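Local coordinates for Mab-21 domain-containing protein (Tribolium castaneum, PDB 7LT2), which senses cytoplasmic double-stranded RNA and joins ATP and GTP into a cyclic GMP-AMP second messenger that triggers innate immune defence, at residues R12-P17 against V262-K267; F59-K64 against Q247-I252; Y82-L87 against L100-G105; A124-L129 against Q236-S241. All blocks are in the same frame, centred on the assembly; numbering follows the deposited sequence.

Contact 1: R12-P17 against V262-K267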
loop_
_atom_site.group_PDB
_atom_site.type_symbol
_atom_site.label_atom_id
_atom_site.label_comp_id
_atom_site.label_asym_id
_atom_site.label_seq_id
_atom_site.Cartn_x
_atom_site.Cartn_y
_atom_site.Cartn_z
ATOM N N ARG A 12 13.049 -11.527 -15.965
ATOM C CA ARG A 12 12.425 -11.484 -17.279
ATOM C C ARG A 12 10.902 -11.462 -17.244
ATOM O O ARG A 12 10.288 -11.045 -18.232
ATOM C CB ARG A 12 12.903 -12.669 -18.123
ATOM C CG ARG A 12 14.345 -12.529 -18.601
ATOM C CD ARG A 12 14.610 -13.454 -19.779
ATOM N NE ARG A 12 14.769 -14.840 -19.363
ATOM C CZ ARG A 12 14.364 -15.887 -20.071
ATOM N NH1 ARG A 12 13.673 -15.741 -21.190
ATOM N NH2 ARG A 12 14.658 -17.112 -19.644
ATOM N N PHE A 13 10.273 -11.890 -16.149
ATOM C CA PHE A 13 8.823 -12.020 -16.146
ATOM C C PHE A 13 8.134 -11.467 -14.910
ATOM O O PHE A 13 6.902 -11.508 -14.851
ATOM C CB PHE A 13 8.430 -13.497 -16.340
ATOM C CG PHE A 13 8.701 -13.990 -17.723
ATOM C CD1 PHE A 13 9.955 -14.466 -18.070
ATOM C CD2 PHE A 13 7.717 -13.935 -18.696
ATOM C CE1 PHE A 13 10.219 -14.883 -19.352
ATOM C CE2 PHE A 13 7.975 -14.360 -19.980
ATOM C CZ PHE A 13 9.226 -14.832 -20.308
ATOM N N ILE A 14 8.866 -10.932 -13.939
ATOM C CA ILE A 14 8.234 -10.531 -12.690
ATOM C C ILE A 14 8.508 -9.068 -12.376
ATOM O O ILE A 14 7.571 -8.281 -12.211
ATOM C CB ILE A 14 8.683 -11.439 -11.531
ATOM C CG1 ILE A 14 8.219 -12.876 -11.782
ATOM C CG2 ILE A 14 8.099 -10.939 -10.214
ATOM C CD1 ILE A 14 8.442 -13.800 -10.609
ATOM N N SER A 15 9.780 -8.687 -12.295
ATOM C CA SER A 15 10.160 -7.392 -11.735
ATOM C C SER A 15 10.427 -6.365 -12.827
ATOM O O SER A 15 11.216 -6.612 -13.742
ATOM C CB SER A 15 11.401 -7.520 -10.848
ATOM O OG SER A 15 11.112 -8.234 -9.661
ATOM N N LEU A 16 9.792 -5.198 -12.698
ATOM C CA LEU A 16 10.158 -4.062 -13.530
ATOM C C LEU A 16 11.615 -3.690 -13.264
ATOM O O LEU A 16 12.044 -3.662 -12.105
ATOM C CB LEU A 16 9.244 -2.866 -13.236
ATOM C CG LEU A 16 9.353 -1.672 -14.191
ATOM C CD1 LEU A 16 8.723 -1.991 -15.533
ATOM C CD2 LEU A 16 8.733 -0.412 -13.593
ATOM N N PRO A 17 12.408 -3.425 -14.306
ATOM C CA PRO A 17 13.810 -3.041 -14.088
ATOM C C PRO A 17 13.911 -1.841 -13.160
ATOM O O PRO A 17 13.102 -0.914 -13.229
ATOM C CB PRO A 17 14.311 -2.704 -15.497
ATOM C CG PRO A 17 13.393 -3.437 -16.415
ATOM C CD PRO A 17 12.055 -3.459 -15.733
ATOM N N VAL A 262 9.226 -13.180 -2.172
ATOM C CA VAL A 262 7.831 -12.764 -2.028
ATOM C C VAL A 262 7.158 -12.710 -3.388
ATOM O O VAL A 262 6.030 -13.186 -3.559
ATOM C CB VAL A 262 7.727 -11.406 -1.314
ATOM C CG1 VAL A 262 6.271 -10.931 -1.312
ATOM C CG2 VAL A 262 8.232 -11.507 0.104
ATOM N N LYS A 263 7.841 -12.128 -4.374
ATOM C CA LYS A 263 7.236 -11.939 -5.686
ATOM C C LYS A 263 7.060 -13.261 -6.419
ATOM O O LYS A 263 6.062 -13.440 -7.124
ATOM C CB LYS A 263 8.073 -10.947 -6.498
ATOM C CG LYS A 263 7.895 -9.496 -6.006
ATOM C CD LYS A 263 8.711 -8.506 -6.821
ATOM C CE LYS A 263 10.154 -8.458 -6.340
ATOM N NZ LYS A 263 10.910 -7.352 -6.994
ATOM N N LEU A 264 7.994 -14.203 -6.240
ATOM C CA LEU A 264 7.817 -15.534 -6.818
ATOM C C LEU A 264 6.572 -16.207 -6.259
ATOM O O LEU A 264 5.801 -16.819 -7.004
ATOM C CB LEU A 264 9.055 -16.398 -6.554
ATOM C CG LEU A 264 10.342 -16.000 -7.276
ATOM C CD1 LEU A 264 11.552 -16.655 -6.621
ATOM C CD2 LEU A 264 10.266 -16.384 -8.740
ATOM N N ILE A 265 6.356 -16.098 -4.946
ATOM C CA ILE A 265 5.157 -16.679 -4.349
ATOM C C ILE A 265 3.910 -15.926 -4.802
ATOM O O ILE A 265 2.878 -16.541 -5.099
ATOM C CB ILE A 265 5.288 -16.717 -2.814
ATOM C CG1 ILE A 265 6.388 -17.707 -2.413
ATOM C CG2 ILE A 265 3.954 -17.080 -2.165
ATOM C CD1 ILE A 265 6.666 -17.759 -0.925
ATOM N N LYS A 266 3.984 -14.592 -4.889
ATOM C CA LYS A 266 2.832 -13.834 -5.384
ATOM C C LYS A 266 2.513 -14.197 -6.829
ATOM O O LYS A 266 1.340 -14.240 -7.220
ATOM C CB LYS A 266 3.079 -12.326 -5.252
ATOM C CG LYS A 266 2.980 -11.798 -3.828
ATOM C CD LYS A 266 3.350 -10.317 -3.745
ATOM C CE LYS A 266 2.371 -9.449 -4.511
ATOM N NZ LYS A 266 2.565 -7.983 -4.258
ATOM N N LYS A 267 3.543 -14.457 -7.642
ATOM C CA LYS A 267 3.303 -14.888 -9.016
ATOM C C LYS A 267 2.585 -16.228 -9.042
ATOM O O LYS A 267 1.647 -16.427 -9.823
ATOM C CB LYS A 267 4.629 -14.972 -9.777
ATOM C CG LYS A 267 4.506 -15.328 -11.264
ATOM C CD LYS A 267 3.882 -14.189 -12.054
ATOM C CE LYS A 267 4.029 -14.382 -13.562
ATOM N NZ LYS A 267 3.339 -15.612 -14.014
#

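Contact 2: F59-K64 against Q247-I252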
loop_
_atom_site.group_PDB
_atom_site.type_symbol
_atom_site.label_atom_id
_atom_site.label_comp_id
_atom_site.label_asym_id
_atom_site.label_seq_id
_atom_site.Cartn_x
_atom_site.Cartn_y
_atom_site.Cartn_z
ATOM N N PHE A 59 4.112 -1.491 -5.288
ATOM C CA PHE A 59 5.101 -0.831 -6.138
ATOM C C PHE A 59 6.186 -0.153 -5.300
ATOM O O PHE A 59 7.384 -0.319 -5.562
ATOM C CB PHE A 59 4.401 0.172 -7.064
ATOM C CG PHE A 59 5.342 0.972 -7.927
ATOM C CD1 PHE A 59 6.262 0.338 -8.745
ATOM C CD2 PHE A 59 5.297 2.356 -7.927
ATOM C CE1 PHE A 59 7.124 1.071 -9.540
ATOM C CE2 PHE A 59 6.157 3.097 -8.719
ATOM C CZ PHE A 59 7.071 2.453 -9.527
ATOM N N TYR A 60 5.789 0.600 -4.269
ATOM C CA TYR A 60 6.771 1.288 -3.441
ATOM C C TYR A 60 7.421 0.378 -2.404
ATOM O O TYR A 60 8.476 0.735 -1.865
ATOM C CB TYR A 60 6.131 2.502 -2.762
ATOM C CG TYR A 60 6.247 3.751 -3.608
ATOM C CD1 TYR A 60 5.289 4.055 -4.569
ATOM C CD2 TYR A 60 7.331 4.611 -3.467
ATOM C CE1 TYR A 60 5.396 5.190 -5.356
ATOM C CE2 TYR A 60 7.445 5.752 -4.246
ATOM C CZ TYR A 60 6.482 6.031 -5.193
ATOM O OH TYR A 60 6.602 7.161 -5.972
ATOM N N ASP A 61 6.821 -0.779 -2.113
ATOM C CA ASP A 61 7.476 -1.786 -1.286
ATOM C C ASP A 61 8.484 -2.621 -2.059
ATOM O O ASP A 61 9.215 -3.403 -1.442
ATOM C CB ASP A 61 6.455 -2.745 -0.669
ATOM C CG ASP A 61 5.730 -2.151 0.517
ATOM O OD1 ASP A 61 6.272 -1.216 1.153
ATOM O OD2 ASP A 61 4.617 -2.631 0.819
ATOM N N GLY A 62 8.532 -2.490 -3.383
ATOM C CA GLY A 62 9.392 -3.370 -4.152
ATOM C C GLY A 62 8.854 -4.776 -4.282
ATOM O O GLY A 62 9.630 -5.715 -4.488
ATOM N N LEU A 63 7.535 -4.943 -4.173
ATOM C CA LEU A 63 6.898 -6.256 -4.168
ATOM C C LEU A 63 5.879 -6.428 -5.289
ATOM O O LEU A 63 5.117 -7.405 -5.273
ATOM C CB LEU A 63 6.214 -6.504 -2.817
ATOM C CG LEU A 63 7.102 -6.538 -1.573
ATOM C CD1 LEU A 63 6.234 -6.680 -0.326
ATOM C CD2 LEU A 63 8.118 -7.667 -1.657
ATOM N N LYS A 64 5.843 -5.521 -6.264
ATOM C CA LYS A 64 4.876 -5.618 -7.351
ATOM C C LYS A 64 5.310 -6.669 -8.367
ATOM O O LYS A 64 6.459 -6.668 -8.821
ATOM C CB LYS A 64 4.705 -4.259 -8.037
ATOM C CG LYS A 64 3.757 -4.275 -9.246
ATOM C CD LYS A 64 2.341 -4.681 -8.845
ATOM C CE LYS A 64 1.433 -4.798 -10.059
ATOM N NZ LYS A 64 0.137 -5.433 -9.720
ATOM N N GLN A 247 6.730 1.202 8.907
ATOM C CA GLN A 247 7.541 0.243 9.653
ATOM C C GLN A 247 7.691 -1.074 8.897
ATOM O O GLN A 247 8.770 -1.677 8.911
ATOM C CB GLN A 247 6.925 0.001 11.030
ATOM C CG GLN A 247 7.047 1.194 11.977
ATOM C CD GLN A 247 5.988 2.257 11.741
ATOM O OE1 GLN A 247 4.975 2.012 11.077
ATOM N NE2 GLN A 247 6.216 3.445 12.289
ATOM N N GLU A 248 6.620 -1.540 8.246
ATOM C CA GLU A 248 6.716 -2.762 7.446
ATOM C C GLU A 248 7.759 -2.623 6.345
ATOM O O GLU A 248 8.480 -3.581 6.035
ATOM C CB GLU A 248 5.353 -3.108 6.838
ATOM C CG GLU A 248 4.321 -3.582 7.843
ATOM C CD GLU A 248 2.933 -3.740 7.239
ATOM O OE1 GLU A 248 2.806 -3.695 5.998
ATOM O OE2 GLU A 248 1.970 -3.924 8.008
ATOM N N ARG A 249 7.845 -1.443 5.730
ATOM C CA ARG A 249 8.803 -1.242 4.649
ATOM C C ARG A 249 10.238 -1.375 5.147
ATOM O O ARG A 249 11.107 -1.876 4.424
ATOM C CB ARG A 249 8.575 0.125 3.997
ATOM C CG ARG A 249 9.401 0.348 2.738
ATOM C CD ARG A 249 8.859 1.506 1.931
ATOM N NE ARG A 249 7.522 1.236 1.412
ATOM C CZ ARG A 249 6.708 2.167 0.934
ATOM N NH1 ARG A 249 7.065 3.439 0.891
ATOM N NH2 ARG A 249 5.500 1.813 0.496
ATOM N N VAL A 250 10.510 -0.933 6.379
ATOM C CA VAL A 250 11.851 -1.098 6.939
ATOM C C VAL A 250 12.114 -2.562 7.274
ATOM O O VAL A 250 13.211 -3.081 7.028
ATOM C CB VAL A 250 12.038 -0.193 8.173
ATOM C CG1 VAL A 250 13.444 -0.355 8.761
ATOM C CG2 VAL A 250 11.782 1.256 7.804
ATOM N N LEU A 251 11.109 -3.256 7.815
ATOM C CA LEU A 251 11.262 -4.666 8.170
ATOM C C LEU A 251 11.642 -5.522 6.963
ATOM O O LEU A 251 12.439 -6.461 7.091
ATOM C CB LEU A 251 9.970 -5.195 8.803
ATOM C CG LEU A 251 9.683 -4.847 10.266
ATOM C CD1 LEU A 251 8.282 -5.299 10.651
ATOM C CD2 LEU A 251 10.728 -5.492 11.182
ATOM N N ILE A 252 11.089 -5.218 5.782
ATOM C CA ILE A 252 11.364 -6.040 4.602
ATOM C C ILE A 252 12.601 -5.590 3.833
ATOM O O ILE A 252 13.002 -6.272 2.877
ATOM C CB ILE A 252 10.164 -6.070 3.627
ATOM C CG1 ILE A 252 9.859 -4.668 3.087
ATOM C CG2 ILE A 252 8.936 -6.706 4.285
ATOM C CD1 ILE A 252 8.731 -4.628 2.073
HETATM O O HOH W 1 3.091 -0.131 1.316
#

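Contact 3: Y82-L87 against L100-G105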
loop_
_atom_site.group_PDB
_atom_site.type_symbol
_atom_site.label_atom_id
_atom_site.label_comp_id
_atom_site.label_asym_id
_atom_site.label_seq_id
_atom_site.Cartn_x
_atom_site.Cartn_y
_atom_site.Cartn_z
ATOM N N TYR A 82 -2.451 20.160 20.890
ATOM C CA TYR A 82 -3.126 20.998 21.876
ATOM C C TYR A 82 -4.618 20.697 21.932
ATOM O O TYR A 82 -5.240 20.837 22.992
ATOM C CB TYR A 82 -2.880 22.476 21.560
ATOM C CG TYR A 82 -3.191 23.431 22.698
ATOM C CD1 TYR A 82 -4.449 24.003 22.828
ATOM C CD2 TYR A 82 -2.214 23.776 23.629
ATOM C CE1 TYR A 82 -4.735 24.880 23.864
ATOM C CE2 TYR A 82 -2.490 24.653 24.665
ATOM C CZ TYR A 82 -3.749 25.202 24.777
ATOM O OH TYR A 82 -4.032 26.077 25.808
ATOM N N ALA A 83 -5.207 20.271 20.810
ATOM C CA ALA A 83 -6.611 19.877 20.769
ATOM C C ALA A 83 -6.870 18.552 21.467
ATOM O O ALA A 83 -8.031 18.132 21.542
ATOM C CB ALA A 83 -7.097 19.797 19.321
ATOM N N GLN A 84 -5.822 17.893 21.953
ATOM C CA GLN A 84 -5.861 16.660 22.730
ATOM C C GLN A 84 -6.572 15.531 21.994
ATOM O O GLN A 84 -7.613 15.047 22.459
ATOM C CB GLN A 84 -6.525 16.910 24.082
ATOM C CG GLN A 84 -5.757 17.895 24.950
ATOM C CD GLN A 84 -6.414 18.112 26.291
ATOM O OE1 GLN A 84 -7.163 17.263 26.768
ATOM N NE2 GLN A 84 -6.145 19.259 26.906
ATOM N N PRO A 85 -6.042 15.074 20.861
ATOM C CA PRO A 85 -6.588 13.861 20.243
ATOM C C PRO A 85 -6.254 12.638 21.082
ATOM O O PRO A 85 -5.161 12.528 21.641
ATOM C CB PRO A 85 -5.890 13.814 18.879
ATOM C CG PRO A 85 -4.592 14.518 19.110
ATOM C CD PRO A 85 -4.886 15.605 20.113
ATOM N N VAL A 86 -7.214 11.723 21.182
ATOM C CA VAL A 86 -7.047 10.497 21.954
ATOM C C VAL A 86 -7.427 9.320 21.070
ATOM O O VAL A 86 -8.553 9.254 20.561
ATOM C CB VAL A 86 -7.880 10.496 23.243
ATOM C CG1 VAL A 86 -7.799 9.130 23.917
ATOM C CG2 VAL A 86 -7.383 11.580 24.185
ATOM N N LEU A 87 -6.496 8.392 20.898
ATOM C CA LEU A 87 -6.700 7.207 20.078
ATOM C C LEU A 87 -7.038 6.036 20.990
ATOM O O LEU A 87 -6.307 5.760 21.947
ATOM C CB LEU A 87 -5.445 6.919 19.250
ATOM C CG LEU A 87 -5.429 5.845 18.161
ATOM C CD1 LEU A 87 -4.343 6.175 17.155
ATOM C CD2 LEU A 87 -5.188 4.465 18.749
ATOM N N LEU A 100 -11.348 13.995 20.000
ATOM C CA LEU A 100 -10.634 15.184 20.443
ATOM C C LEU A 100 -11.245 15.649 21.756
ATOM O O LEU A 100 -12.465 15.818 21.849
ATOM C CB LEU A 100 -10.702 16.302 19.397
ATOM C CG LEU A 100 -9.924 16.178 18.079
ATOM C CD1 LEU A 100 -10.502 15.103 17.165
ATOM C CD2 LEU A 100 -9.888 17.521 17.361
ATOM N N ASN A 101 -10.401 15.846 22.769
ATOM C CA ASN A 101 -10.880 16.252 24.086
ATOM C C ASN A 101 -10.791 17.753 24.343
ATOM O O ASN A 101 -11.301 18.213 25.371
ATOM C CB ASN A 101 -10.108 15.511 25.187
ATOM C CG ASN A 101 -10.564 14.071 25.356
ATOM O OD1 ASN A 101 -11.679 13.712 24.982
ATOM N ND2 ASN A 101 -9.702 13.244 25.934
ATOM N N ASN A 102 -10.172 18.529 23.448
ATOM C CA ASN A 102 -9.945 19.948 23.723
ATOM C C ASN A 102 -9.934 20.761 22.427
ATOM O O ASN A 102 -9.127 21.680 22.261
ATOM C CB ASN A 102 -8.636 20.158 24.493
ATOM C CG ASN A 102 -8.500 21.571 25.057
ATOM O OD1 ASN A 102 -9.461 22.144 25.562
ATOM N ND2 ASN A 102 -7.301 22.139 24.952
ATOM N N LEU A 103 -10.841 20.449 21.499
ATOM C CA LEU A 103 -10.898 21.239 20.272
ATOM C C LEU A 103 -11.256 22.692 20.564
ATOM O O LEU A 103 -10.697 23.608 19.952
ATOM C CB LEU A 103 -11.895 20.639 19.276
ATOM C CG LEU A 103 -11.978 21.428 17.963
ATOM C CD1 LEU A 103 -10.601 21.573 17.339
ATOM C CD2 LEU A 103 -12.950 20.787 16.972
ATOM N N ASP A 104 -12.188 22.923 21.492
ATOM C CA ASP A 104 -12.580 24.294 21.808
ATOM C C ASP A 104 -11.394 25.110 22.306
ATOM O O ASP A 104 -11.230 26.272 21.923
ATOM C CB ASP A 104 -13.696 24.300 22.847
ATOM C CG ASP A 104 -15.022 23.835 22.282
ATOM O OD1 ASP A 104 -15.104 23.593 21.061
ATOM O OD2 ASP A 104 -15.984 23.717 23.067
ATOM N N GLY A 105 -10.568 24.528 23.174
ATOM C CA GLY A 105 -9.400 25.245 23.655
ATOM C C GLY A 105 -8.417 25.571 22.552
ATOM O O GLY A 105 -7.776 26.623 22.580
HETATM O O HOH W 2 -7.057 24.834 26.383
HETATM O O HOH W 3 -7.146 14.492 26.801
#

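Contact 4: A124-L129 against Q236-S241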
loop_
_atom_site.group_PDB
_atom_site.type_symbol
_atom_site.label_atom_id
_atom_site.label_comp_id
_atom_site.label_asym_id
_atom_site.label_seq_id
_atom_site.Cartn_x
_atom_site.Cartn_y
_atom_site.Cartn_z
ATOM N N ALA A 124 -17.923 13.830 13.960
ATOM C CA ALA A 124 -19.292 13.415 14.222
ATOM C C ALA A 124 -19.653 13.828 15.648
ATOM O O ALA A 124 -18.986 14.677 16.247
ATOM C CB ALA A 124 -19.439 11.912 13.979
ATOM N N ASP A 125 -20.706 13.237 16.206
ATOM C CA ASP A 125 -21.106 13.560 17.568
ATOM C C ASP A 125 -19.992 13.219 18.551
ATOM O O ASP A 125 -19.275 12.227 18.387
ATOM C CB ASP A 125 -22.393 12.813 17.925
ATOM C CG ASP A 125 -22.388 11.369 17.446
ATOM O OD1 ASP A 125 -21.293 10.804 17.233
ATOM O OD2 ASP A 125 -23.488 10.801 17.273
ATOM N N ASN A 126 -19.839 14.072 19.565
ATOM C CA ASN A 126 -18.841 13.935 20.625
ATOM C C ASN A 126 -17.413 14.093 20.113
ATOM O O ASN A 126 -16.468 13.617 20.754
ATOM C CB ASN A 126 -18.993 12.603 21.370
ATOM C CG ASN A 126 -20.337 12.474 22.061
ATOM O OD1 ASN A 126 -20.610 13.162 23.045
ATOM N ND2 ASN A 126 -21.185 11.584 21.553
ATOM N N ASP A 127 -17.245 14.759 18.971
ATOM C CA ASP A 127 -15.927 15.108 18.426
ATOM C C ASP A 127 -15.102 13.867 18.086
ATOM O O ASP A 127 -13.882 13.841 18.271
ATOM C CB ASP A 127 -15.159 16.030 19.374
ATOM C CG ASP A 127 -15.662 17.464 19.326
ATOM O OD1 ASP A 127 -16.481 17.778 18.436
ATOM O OD2 ASP A 127 -15.241 18.278 20.177
ATOM N N PHE A 128 -15.767 12.834 17.574
ATOM C CA PHE A 128 -15.073 11.682 17.014
ATOM C C PHE A 128 -14.736 11.954 15.556
ATOM O O PHE A 128 -15.581 12.442 14.800
ATOM C CB PHE A 128 -15.919 10.416 17.124
ATOM C CG PHE A 128 -15.867 9.765 18.474
ATOM C CD1 PHE A 128 -14.891 8.827 18.764
ATOM C CD2 PHE A 128 -16.798 10.086 19.452
ATOM C CE1 PHE A 128 -14.841 8.219 20.006
ATOM C CE2 PHE A 128 -16.751 9.479 20.696
ATOM C CZ PHE A 128 -15.772 8.548 20.973
ATOM N N LEU A 129 -13.499 11.648 15.174
ATOM C CA LEU A 129 -13.097 11.724 13.776
ATOM C C LEU A 129 -13.929 10.755 12.951
ATOM O O LEU A 129 -14.057 9.580 13.303
ATOM C CB LEU A 129 -11.613 11.385 13.634
ATOM C CG LEU A 129 -10.591 12.470 13.300
ATOM C CD1 LEU A 129 -9.248 11.820 12.945
ATOM C CD2 LEU A 129 -11.069 13.385 12.176
ATOM N N GLN A 236 -21.510 4.058 12.748
ATOM C CA GLN A 236 -21.006 4.235 11.395
ATOM C C GLN A 236 -20.049 5.421 11.336
ATOM O O GLN A 236 -20.341 6.495 11.872
ATOM C CB GLN A 236 -22.181 4.439 10.439
ATOM C CG GLN A 236 -21.831 4.489 8.964
ATOM C CD GLN A 236 -23.070 4.473 8.086
ATOM O OE1 GLN A 236 -23.831 3.504 8.085
ATOM N NE2 GLN A 236 -23.286 5.552 7.342
ATOM N N GLY A 237 -18.896 5.217 10.699
ATOM C CA GLY A 237 -17.948 6.285 10.458
ATOM C C GLY A 237 -16.862 6.453 11.499
ATOM O O GLY A 237 -15.885 7.170 11.237
ATOM N N ARG A 238 -16.986 5.817 12.665
ATOM C CA ARG A 238 -15.994 5.993 13.721
ATOM C C ARG A 238 -14.775 5.094 13.575
ATOM O O ARG A 238 -13.755 5.358 14.221
ATOM C CB ARG A 238 -16.612 5.722 15.092
ATOM C CG ARG A 238 -17.272 6.913 15.722
ATOM C CD ARG A 238 -17.437 6.674 17.204
ATOM N NE ARG A 238 -18.452 7.544 17.777
ATOM C CZ ARG A 238 -18.930 7.420 19.004
ATOM N NH1 ARG A 238 -18.511 6.461 19.815
ATOM N NH2 ARG A 238 -19.851 8.279 19.431
ATOM N N TYR A 239 -14.856 4.035 12.774
ATOM C CA TYR A 239 -13.819 3.009 12.741
ATOM C C TYR A 239 -12.766 3.353 11.695
ATOM O O TYR A 239 -13.068 3.424 10.499
ATOM C CB TYR A 239 -14.427 1.635 12.461
ATOM C CG TYR A 239 -15.235 1.081 13.608
ATOM C CD1 TYR A 239 -16.546 1.483 13.810
ATOM C CD2 TYR A 239 -14.687 0.155 14.492
ATOM C CE1 TYR A 239 -17.298 0.981 14.858
ATOM C CE2 TYR A 239 -15.435 -0.356 15.547
ATOM C CZ TYR A 239 -16.740 0.066 15.724
ATOM O OH TYR A 239 -17.500 -0.430 16.764
ATOM N N TRP A 240 -11.532 3.547 12.152
ATOM C CA TRP A 240 -10.388 3.826 11.296
ATOM C C TRP A 240 -9.440 2.635 11.299
ATOM O O TRP A 240 -9.284 1.963 12.323
ATOM C CB TRP A 240 -9.642 5.072 11.775
ATOM C CG TRP A 240 -10.412 6.328 11.580
ATOM C CD1 TRP A 240 -11.501 6.741 12.291
ATOM C CD2 TRP A 240 -10.159 7.344 10.604
ATOM N NE1 TRP A 240 -11.944 7.951 11.818
ATOM C CE2 TRP A 240 -11.138 8.347 10.785
ATOM C CE3 TRP A 240 -9.206 7.505 9.596
ATOM C CZ2 TRP A 240 -11.189 9.492 9.991
ATOM C CZ3 TRP A 240 -9.253 8.648 8.812
ATOM C CH2 TRP A 240 -10.242 9.624 9.014
ATOM N N SER A 241 -8.811 2.379 10.155
ATOM C CA SER A 241 -7.760 1.376 10.056
ATOM C C SER A 241 -6.420 1.988 10.439
ATOM O O SER A 241 -6.195 3.185 10.265
ATOM C CB SER A 241 -7.661 0.812 8.638
ATOM O OG SER A 241 -8.858 0.175 8.240
HETATM O O HOH W 4 -19.846 8.858 15.545
HETATM O O HOH W 5 -13.319 7.870 15.459
#

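Contact 1: R12-P17 against V262-K267
Ile14 drives both branches of its side chain against one face of helix 258-272, formed by Lys263 and Lys267, one turn apart, and Leu264 beside the first. Its CD1 reaches CD2 of Leu264 at 3.7 Å, the two side chains crossing at about a right angle, and also lies 4.1 Å from CB of Lys267. The other branch, CG2, stands anti to the backbone N and packs 3.7 Å from CB of Lys263. Beside this apolar patch, NZ of Lys263 donates to OG of Ser15 at 2.8 Å. The lysine bends at chi3 (-82°), which places CE 3.5 Å from the same OG. Ser15 OG is held a second time by Asn10 OD1, and Lys263 NZ makes a further, weak bond to Gly62 O. Lys267 contributes its aliphatic root here and sends its ammonium group on to Leu365 O and Glu370. Ile14 is itself tied by a backbone hydrogen bond to Gly66. The same helix carries Lys266, probably an ATP-binding residue, whose NZ bonds to Leu63 O. The contact seats the turn between helices 5-13 and 18-42 on a helix of the HhH/H2TH-like region. Helix 301-318 meets the buried Leu264 through Phe305, helix 278-291 packs on Val262 and Ile265 through Phe285, and Lys373 and Tyr374 of helix 368-375 touch Phe13.

Contact 2: F59-K64 against Q247-I252
Arg249 holds Asp61 side-on, both NE and NH2 pointing at the single oxygen OD1. The NE bond is short and nearly straight (2.8 Å to OD1, N-H...O 164°); NH2 reaches the same OD1 at 3.2 Å, more bent, from above the carboxylate plane. OD1 lies in the guanidinium plane, yet the two flat groups are turned 73° apart, so the pair is not coplanar. A bend at chi3 (-65°) sets NE for this grip. NH2 is also bonded to Tyr55 O, and CB of Tyr60 lies 3.4 Å from it, over one guanidinium face. A water donates to Asp61 OD2 at 3.0 Å and accepts only weakly from Arg249 NH2. Segment 59-64 directly follows Ser58 of the glycine-serine motif of the nucleotidyltransferase fold, and its short helix ends in a Schellman motif at Gly62, which has positive phi. Lys282, probably an ATP-binding residue, bridges to both Asp61 OD2 and Glu248 OE1, and so probably offsets these like charges, 5.6 Å apart. Glu248 OE2 is bonded to Tyr279 OH and Trp325 NE1. Lys259 NZ satisfies Asp61 O, and Glu29 takes the Tyr60 hydroxyl. Alongside, CD1 of Leu63 and CD1 of Ile252 meet tip to tip at 4.0 Å.

Contact 3: Y82-L87 against L100-G105
The ring of Tyr82 presents its edge to Gly105, with CE1 3.7 Å from Gly105 O near the ring plane, while the Asn102 side chain crosses it obliquely, its amide plane turned 43° from the ring. That amide is oriented by a bond from Asn102 ND2 to Tyr82 O (3.1 Å, 159°), the acceptor lying close to the amide plane; a water also accepts from ND2. The extended chain of Gln84 lays its own amide against Asn102, CD to CB 3.5 Å, and stands almost perpendicular to the Asn101 amide, the two joined by a water from Gln84 OE1 to Asn101 ND2. Val86 CG2 touches Asn101 ND2 at 3.3 Å. Two backbone bonds join the segments: Asn101 N to Gln84 O at 2.9 Å, and Asn102 N to Ala83 O at 2.9 Å. Pro85 and Leu100 form an antiparallel non-hydrogen-bonded pair, and Ala83 CB packs 4.1 Å from Leu100 CD2. This is the open end of the hairpin of strands 85-89 and 95-100, where one strand arrives from a 3-10 turn and the other passes, through Asn102 at the N-cap, into helix 103-107. Trp106 of that helix backs Tyr82 and Ala83, while Phe118 of helix 118-122 and Leu123 cover Leu100.

Contact 4: A124-L129 against Q236-S241
Gly237 comes in at the Leu129 backbone, its carbonyl O 3.7 Å from Leu129 O, and is backbone-bonded to Thr131. Arg238 follows with a chain extended from CG to NE that brings NE over Phe128; the guanidinium lies flat on the ring, the planes 10° apart and CZ 3.6 Å from the ring centroid, a cation-pi stack. CD adds a CH-pi contact over the same ring. At the guanidinium edge, Asp125 OD1 makes a long salt bridge to NH2 of Arg238 (3.6 Å), its carboxylate plane nearly perpendicular; a water donates to OD1 and accepts from NE, bridging the two. Trp97 forms a second cation-pi contact with Arg238. These residues flank the nucleotidyltransferase sheet, where strand 240-243 runs antiparallel to both 95-100 and 222-225. Tyr239 starts away from the loop; its ring meets Trp97 edge-to-face. Trp240 turns back toward the 124-129 loop, and its NE1 donates to Leu129 O (3.1 Å, 166°). The acceptor lies in the indole plane, yet the donor stands well above the Leu129 carbonyl plane. CZ2 of Trp240 packs 4.1 Å from Leu129 CB, and Ile224 touches both side chains. Ser241, a GTP-binding position by similarity, continues the strand.

How the contacts relate
Contacts 1 and 2 are buried and adjoin each other, since Lys263 and Lys266 of contact 1 reach the backbone of 62-64 in contact 2. Contacts 3 and 4 are partly buried, on the far side of the chain's centre from contact 1, and meet where Leu100 N bonds to Asp127 O; both involve the same sheet. The chemistry follows place. Contact 1 is mainly aliphatic with one lysine-serine bond, and contact 2 centres on a salt bridge near residues assigned to ATP by similarity. Contact 3 relies on backbone and amide bonds, contact 4 on a cation-pi stack and an indole N-H. Strand 240-243 leads straight into helix 245-251, connecting contacts 4 and 2.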